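Local coordinates for methyl-coenzyme M reductase subunit beta (Methanosarcina barkeri, PDB 1E6Y), which forms part of methyl-coenzyme M reductase, which cleaves methyl-coenzyme M with coenzyme B to release methane and the mixed heterodisulfide in the last step of methanogenesis, at residues N45-Q50 with G104-L109; R231-G236 with R383-P388; K298-A303 with P342-G347. All coordinates share one frame; numbering follows the deposited sequence.

Contact 1 of 3, residues N45-Q50 with G104-L109; sequences NLAGIQ and GGKSLL
Ala47 and Leu46 meet Lys106 at a single backbone oxygen. Ala47 N donates to Lys106 O over 3.0 Å, almost straight at 170°, with the donor tilted 29° from the carbonyl plane; Leu46 N reaches the same oxygen in a weak, strongly bent bond. Beside this polar point, Leu46 leans CD1 on Leu108 CG at 3.6 Å while the same methyl lies 3.5 Å from Gly105 O. The two leucine side chains cross obliquely, tip against branch point. Lys106 CG touches Ala47 CB at 4.1 Å.

Asn45 starts the helix. With CG anti to the backbone N (chi1 -170°), its OD1 takes Gly48 N at 2.9 Å from above the amide plane, an N-cap bond. Lys106 and Ser107 both face Val102 of strand 98-102, a classic beta bulge, which probably helps turn the Lys106 carbonyl to the helix. Leu108 bonds through its backbone to Val44 of strand 41-45, which leads directly into helix 46-55.

Two acceptors, Asn45 OD1 and Lys106 O, thus gather at the first turn of the helix, where the N-H groups of Leu46, Ala47 and Gly48, with the helix's positive end, would probably offset the repulsion between the two oxygens.

Contact 2 of 3, residues R231-G236 with R383-P388; sequences RHQLLG and RGFAIP
Arg383 turns one face of its guanidinium to the helix, and above that face, toward the rim, lie His232 ND1 and Gln233 OE1. The guanidinium and imidazole planes are 36° apart, and His232 CE1 comes to 3.5 Å from Arg383 NH1. One face of the Phe385 ring carries Arg383 O over its centre, 3.5 Å above the plane, while its CE2 comes obliquely to 3.7 Å from Gly236 CA; any side chain at this glycine would run into the ring.

Gln233 ties these groups together. A bend at chi2 (-51°) swings its amide over to the 383-388 segment, where NE2 donates to Arg383 O at 2.9 Å and sits 3.5 Å from Phe385 CZ. At the other end of the amide, OE1 accepts from His232 ND1 at 2.9 Å, lying in the imidazole plane. Gln216 of helix 204-221 exchanges bonds with both Gln233 NE2 and Arg383 O.

Outside the two segments, Asp345 meets the arginine charge at NE and Tyr346 OH pairs with His232 NE2. With NE2 giving to Arg383 O and Gln216 OE1, and OE1 receiving from His232 ND1, the Gln233 amide orientation is probably fixed; this buried amide joins helix 228-241 to the 383-388 segment beside the Phe385-Gly236 packing.

Contact 3 of 3, residues K298-A303 with P342-G347; sequences KWNACA and PGCDYG
Asn300 makes the tight point of this contact: its OD1 takes Asp345 N at only 2.6 Å, with the donor in the carbonyl plane and the N-H aimed at 162°. With CG anti to the backbone N at chi1 -175°, the amide reaches over from helix 296-318; OD1 also lies above one face of the Tyr346 ring, toward the rim, the amide and ring planes 32° apart. Asn300 CB touches Tyr346 OH at 3.4 Å, a hydroxyl hydrogen-bonded to His232 NE2 of helix 228-241. At this end Phe242 of the gamma subunit meets the Tyr346 ring edge-to-face. One helical turn on, Ala303 packs CB to CB against Cys344 at 3.6 Å, and the sulfur of Cys344 lies 3.9 Å from Asn300 O.

The segment reaching the helix here is a type II beta turn, residues 343-346, closed by Tyr346 N to Gly343 O; Asp345 takes its positive-phi corner, and Gly347 then stands at the N-cap of helix 348-358. Asn300 thus holds the amide at the corner of the turn.

Looser packing marks the Trp299 end, where a hydrogen bond does most of the joining. The indole NE1 donates to Pro342 O at 2.9 Å, the oxygen near the ring plane at its edge, whereas the closest side-chain atoms, Trp299 NE1 and Pro342 CD, stay 4.5 Å apart. A phenylalanine in place of Trp299 would probably leave the buried Pro342 carbonyl without its indole donor and the start of the loop less firmly held. On this flank Gln238 of the gamma subunit packs on Pro342.

How the contacts relate
Contacts 2 and 3 adjoin, their centres about 10 Å apart, and contact 3 is nested in the chain loop that contact 2 closes. They share two polar links: Arg383 NE forms a salt bridge with Asp345 OD1 at 2.9 Å, and His232 NE2 lies 2.7 Å from Tyr346 OH, a probable hydrogen bond. Contact 1 belongs to the N-terminal domain on the other side of the chain's centre, about 37 Å from contact 2 and 45 Å from contact 3 between centres. None of the three lines a ligand pocket. The coenzyme-binding residues Phe358 to Val378 nevertheless fall in sequence between the 342-347 and 383-388 segments, so contacts 2 and 3 bracket that region along the chain.

Contact 1 of 3, residues N45-Q50 with G104-L109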
# COMPACT_ATOMS: atom_id res chain seq x y z
N ASN E 45 9.12 -9.38 25.50
CA ASN E 45 9.46 -10.77 25.73
C ASN E 45 10.97 -10.91 25.93
O ASN E 45 11.73 -11.01 24.97
CB ASN E 45 8.99 -11.62 24.54
CG ASN E 45 9.09 -13.11 24.81
OD1 ASN E 45 9.71 -13.54 25.77
ND2 ASN E 45 8.47 -13.91 23.94
N LEU E 46 11.39 -10.92 27.20
CA LEU E 46 12.80 -11.00 27.55
C LEU E 46 13.40 -12.35 27.16
O LEU E 46 14.54 -12.42 26.71
CB LEU E 46 12.98 -10.78 29.05
CG LEU E 46 12.59 -9.41 29.60
CD1 LEU E 46 12.95 -9.35 31.08
CD2 LEU E 46 13.30 -8.31 28.83
N ALA E 47 12.63 -13.42 27.37
CA ALA E 47 13.05 -14.75 26.93
C ALA E 47 13.25 -14.77 25.42
O ALA E 47 14.24 -15.32 24.93
CB ALA E 47 12.00 -15.78 27.34
N GLY E 48 12.36 -14.09 24.70
CA GLY E 48 12.47 -14.00 23.25
C GLY E 48 13.71 -13.26 22.79
O GLY E 48 14.38 -13.69 21.85
N ILE E 49 14.02 -12.15 23.45
CA ILE E 49 15.23 -11.39 23.15
C ILE E 49 16.47 -12.25 23.37
O ILE E 49 17.33 -12.34 22.50
CB ILE E 49 15.34 -10.11 24.03
CG1 ILE E 49 14.23 -9.13 23.65
CG2 ILE E 49 16.70 -9.45 23.84
CD1 ILE E 49 14.06 -8.00 24.63
N GLN E 50 16.52 -12.94 24.51
CA GLN E 50 17.66 -13.79 24.86
C GLN E 50 17.88 -14.89 23.82
O GLN E 50 19.00 -15.09 23.35
CB GLN E 50 17.45 -14.42 26.24
CG GLN E 50 18.62 -15.26 26.71
CD GLN E 50 18.52 -15.63 28.17
OE1 GLN E 50 17.95 -14.90 28.98
NE2 GLN E 50 19.11 -16.77 28.54
N GLY E 104 8.23 -14.88 36.08
CA GLY E 104 9.55 -15.21 36.58
C GLY E 104 10.68 -14.60 35.75
O GLY E 104 11.75 -15.19 35.63
N GLY E 105 10.41 -13.47 35.12
CA GLY E 105 11.45 -12.75 34.40
C GLY E 105 11.49 -13.03 32.92
O GLY E 105 12.41 -12.57 32.23
N LYS E 106 10.50 -13.76 32.41
CA LYS E 106 10.44 -14.06 30.98
C LYS E 106 9.89 -12.90 30.16
O LYS E 106 10.13 -12.83 28.95
CB LYS E 106 9.62 -15.32 30.74
CG LYS E 106 10.36 -16.60 31.06
CD LYS E 106 9.48 -17.82 30.85
CE LYS E 106 10.29 -19.10 30.89
NZ LYS E 106 11.27 -19.17 29.77
N SER E 107 9.20 -11.97 30.82
CA SER E 107 8.66 -10.80 30.13
C SER E 107 8.49 -9.61 31.06
O SER E 107 8.55 -9.74 32.28
CB SER E 107 7.32 -11.14 29.47
OG SER E 107 6.33 -11.44 30.44
N LEU E 108 8.33 -8.42 30.47
CA LEU E 108 8.10 -7.19 31.22
C LEU E 108 6.81 -6.52 30.78
O LEU E 108 6.46 -6.54 29.60
CB LEU E 108 9.25 -6.20 31.01
CG LEU E 108 10.67 -6.56 31.46
CD1 LEU E 108 11.62 -5.44 31.04
CD2 LEU E 108 10.72 -6.77 32.97
N LEU E 109 6.12 -5.90 31.73
CA LEU E 109 5.14 -4.87 31.43
C LEU E 109 5.84 -3.52 31.50
O LEU E 109 6.47 -3.19 32.51
CB LEU E 109 3.99 -4.90 32.45
CG LEU E 109 2.98 -3.75 32.43
CD1 LEU E 109 2.18 -3.76 31.13
CD2 LEU E 109 2.05 -3.86 33.63

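Contact 2 of 3, residues R231-G236 with R383-P388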
# COMPACT_ATOMS: atom_id res chain seq x y z
N ARG E 231 -26.61 9.31 22.08
CA ARG E 231 -27.56 8.50 22.85
C ARG E 231 -27.66 7.09 22.26
O ARG E 231 -27.65 6.09 22.97
CB ARG E 231 -28.95 9.16 22.85
CG ARG E 231 -30.04 8.30 23.49
CD ARG E 231 -31.43 8.96 23.39
NE ARG E 231 -32.34 8.17 24.22
CZ ARG E 231 -33.30 7.35 23.80
NH1 ARG E 231 -34.01 6.68 24.71
NH2 ARG E 231 -33.59 7.18 22.52
N HIS E 232 -27.71 7.02 20.93
CA HIS E 232 -27.82 5.74 20.22
C HIS E 232 -26.71 4.76 20.60
O HIS E 232 -26.98 3.62 20.97
CB HIS E 232 -27.79 5.99 18.71
CG HIS E 232 -28.13 4.78 17.90
ND1 HIS E 232 -27.17 3.90 17.44
CD2 HIS E 232 -29.31 4.31 17.44
CE1 HIS E 232 -27.75 2.95 16.74
NE2 HIS E 232 -29.05 3.17 16.72
N GLN E 233 -25.46 5.23 20.57
CA GLN E 233 -24.32 4.36 20.87
C GLN E 233 -24.19 4.05 22.36
O GLN E 233 -23.82 2.93 22.73
CB GLN E 233 -23.03 4.99 20.34
CG GLN E 233 -22.97 5.11 18.82
CD GLN E 233 -23.29 3.80 18.13
OE1 GLN E 233 -24.32 3.66 17.47
NE2 GLN E 233 -22.41 2.81 18.28
N LEU E 234 -24.56 5.01 23.20
CA LEU E 234 -24.43 4.84 24.64
C LEU E 234 -25.48 3.91 25.24
O LEU E 234 -25.21 3.22 26.22
CB LEU E 234 -24.47 6.21 25.34
CG LEU E 234 -23.23 7.08 25.10
CD1 LEU E 234 -23.38 8.40 25.84
CD2 LEU E 234 -21.99 6.34 25.57
N LEU E 235 -26.66 3.86 24.63
CA LEU E 235 -27.65 2.84 24.98
C LEU E 235 -27.11 1.45 24.65
O LEU E 235 -27.23 0.52 25.45
CB LEU E 235 -28.97 3.09 24.25
CG LEU E 235 -29.84 4.22 24.79
CD1 LEU E 235 -30.95 4.53 23.81
CD2 LEU E 235 -30.41 3.84 26.15
N GLY E 236 -26.44 1.33 23.51
CA GLY E 236 -25.78 0.09 23.15
C GLY E 236 -24.68 -0.30 24.12
O GLY E 236 -24.65 -1.42 24.62
N ARG E 383 -21.54 -0.84 14.08
CA ARG E 383 -21.02 0.21 14.97
C ARG E 383 -20.75 -0.26 16.38
O ARG E 383 -21.30 0.26 17.37
CB ARG E 383 -21.97 1.40 14.89
CG ARG E 383 -22.04 2.04 13.51
CD ARG E 383 -23.02 3.19 13.49
NE ARG E 383 -24.40 2.62 13.50
CZ ARG E 383 -25.43 3.45 13.44
NH1 ARG E 383 -26.63 2.84 13.43
NH2 ARG E 383 -25.37 4.77 13.39
N GLY E 384 -19.88 -1.27 16.48
CA GLY E 384 -19.41 -1.73 17.77
C GLY E 384 -20.24 -2.83 18.40
O GLY E 384 -19.90 -3.28 19.50
N PHE E 385 -21.28 -3.29 17.72
CA PHE E 385 -22.24 -4.21 18.33
C PHE E 385 -21.95 -5.68 18.03
O PHE E 385 -22.62 -6.57 18.56
CB PHE E 385 -23.67 -3.86 17.90
CG PHE E 385 -24.08 -2.45 18.23
CD1 PHE E 385 -24.52 -1.60 17.23
CD2 PHE E 385 -23.97 -1.96 19.53
CE1 PHE E 385 -24.86 -0.27 17.51
CE2 PHE E 385 -24.30 -0.64 19.82
CZ PHE E 385 -24.74 0.21 18.81
N ALA E 386 -20.94 -5.94 17.20
CA ALA E 386 -20.63 -7.30 16.77
C ALA E 386 -19.42 -7.89 17.48
O ALA E 386 -19.48 -8.99 18.02
CB ALA E 386 -20.42 -7.33 15.25
N ILE E 387 -18.32 -7.14 17.50
CA ILE E 387 -17.05 -7.62 18.04
C ILE E 387 -17.07 -8.00 19.53
O ILE E 387 -16.43 -8.98 19.93
CB ILE E 387 -15.92 -6.60 17.75
CG1 ILE E 387 -15.57 -6.64 16.26
CG2 ILE E 387 -14.67 -6.91 18.59
CD1 ILE E 387 -15.05 -7.99 15.78
N PRO E 388 -17.86 -7.29 20.36
CA PRO E 388 -17.99 -7.73 21.76
C PRO E 388 -18.51 -9.16 21.91
O PRO E 388 -18.04 -9.90 22.78
CB PRO E 388 -18.95 -6.70 22.36
CG PRO E 388 -18.67 -5.47 21.58
CD PRO E 388 -18.45 -5.95 20.16

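Contact 3 of 3, residues K298-A303 with P342-G347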
# COMPACT_ATOMS: atom_id res chain seq x y z
N LYS E 298 -33.58 2.64 21.66
CA LYS E 298 -33.76 1.67 22.74
C LYS E 298 -34.03 0.26 22.21
O LYS E 298 -33.53 -0.72 22.77
CB LYS E 298 -34.91 2.09 23.65
CG LYS E 298 -34.44 2.73 24.94
CD LYS E 298 -35.46 2.52 26.04
CE LYS E 298 -34.97 3.09 27.34
NZ LYS E 298 -36.11 3.62 28.13
N TRP E 299 -34.85 0.16 21.17
CA TRP E 299 -35.08 -1.12 20.51
C TRP E 299 -33.77 -1.68 19.98
O TRP E 299 -33.49 -2.87 20.13
CB TRP E 299 -36.09 -0.97 19.36
CG TRP E 299 -36.13 -2.17 18.46
CD1 TRP E 299 -35.75 -2.23 17.15
CD2 TRP E 299 -36.47 -3.51 18.84
NE1 TRP E 299 -35.82 -3.52 16.69
CE2 TRP E 299 -36.26 -4.33 17.71
CE3 TRP E 299 -36.92 -4.10 20.03
CZ2 TRP E 299 -36.49 -5.71 17.72
CZ3 TRP E 299 -37.15 -5.48 20.05
CH2 TRP E 299 -36.93 -6.26 18.90
N ASN E 300 -32.97 -0.82 19.36
CA ASN E 300 -31.66 -1.22 18.87
C ASN E 300 -30.79 -1.78 20.00
O ASN E 300 -30.12 -2.80 19.82
CB ASN E 300 -30.95 -0.03 18.22
CG ASN E 300 -29.63 -0.43 17.59
OD1 ASN E 300 -29.60 -1.13 16.59
ND2 ASN E 300 -28.53 -0.05 18.23
N ALA E 301 -30.84 -1.14 21.17
CA ALA E 301 -30.13 -1.63 22.35
C ALA E 301 -30.67 -2.99 22.81
O ALA E 301 -29.90 -3.87 23.21
CB ALA E 301 -30.22 -0.62 23.48
N CYS E 302 -31.99 -3.17 22.72
CA CYS E 302 -32.62 -4.46 23.00
C CYS E 302 -32.09 -5.55 22.07
O CYS E 302 -31.78 -6.65 22.51
CB CYS E 302 -34.14 -4.37 22.85
SG CYS E 302 -34.98 -3.46 24.16
N ALA E 303 -32.02 -5.23 20.78
CA ALA E 303 -31.48 -6.16 19.79
C ALA E 303 -30.00 -6.43 20.02
O ALA E 303 -29.52 -7.55 19.82
CB ALA E 303 -31.71 -5.62 18.39
N PRO E 342 -36.50 -3.91 12.45
CA PRO E 342 -35.10 -4.11 12.04
C PRO E 342 -34.24 -4.69 13.15
O PRO E 342 -34.44 -4.40 14.34
CB PRO E 342 -34.65 -2.70 11.65
CG PRO E 342 -35.51 -1.80 12.47
CD PRO E 342 -36.86 -2.49 12.48
N GLY E 343 -33.31 -5.57 12.77
CA GLY E 343 -32.38 -6.14 13.72
C GLY E 343 -31.38 -5.12 14.20
O GLY E 343 -31.43 -3.94 13.82
N CYS E 344 -30.44 -5.56 15.04
CA CYS E 344 -29.47 -4.67 15.65
C CYS E 344 -28.63 -3.95 14.59
O CYS E 344 -28.19 -4.55 13.61
CB CYS E 344 -28.55 -5.43 16.59
SG CYS E 344 -27.42 -4.36 17.49
N ASP E 345 -28.49 -2.64 14.77
CA ASP E 345 -27.76 -1.77 13.85
C ASP E 345 -28.43 -1.76 12.47
O ASP E 345 -27.78 -1.49 11.45
CB ASP E 345 -26.30 -2.23 13.73
CG ASP E 345 -25.32 -1.07 13.62
OD1 ASP E 345 -25.75 0.10 13.62
OD2 ASP E 345 -24.11 -1.34 13.54
N TYR E 346 -29.73 -2.05 12.45
CA TYR E 346 -30.58 -1.93 11.26
C TYR E 346 -30.05 -2.75 10.09
O TYR E 346 -30.09 -2.31 8.94
CB TYR E 346 -30.75 -0.45 10.89
CG TYR E 346 -31.02 0.41 12.10
CD1 TYR E 346 -32.12 0.15 12.92
CD2 TYR E 346 -30.10 1.37 12.52
CE1 TYR E 346 -32.27 0.79 14.14
CE2 TYR E 346 -30.25 2.03 13.73
CZ TYR E 346 -31.33 1.73 14.54
OH TYR E 346 -31.46 2.33 15.78
N GLY E 347 -29.62 -3.97 10.39
CA GLY E 347 -29.13 -4.87 9.37
C GLY E 347 -27.63 -5.09 9.43
O GLY E 347 -27.14 -6.09 8.92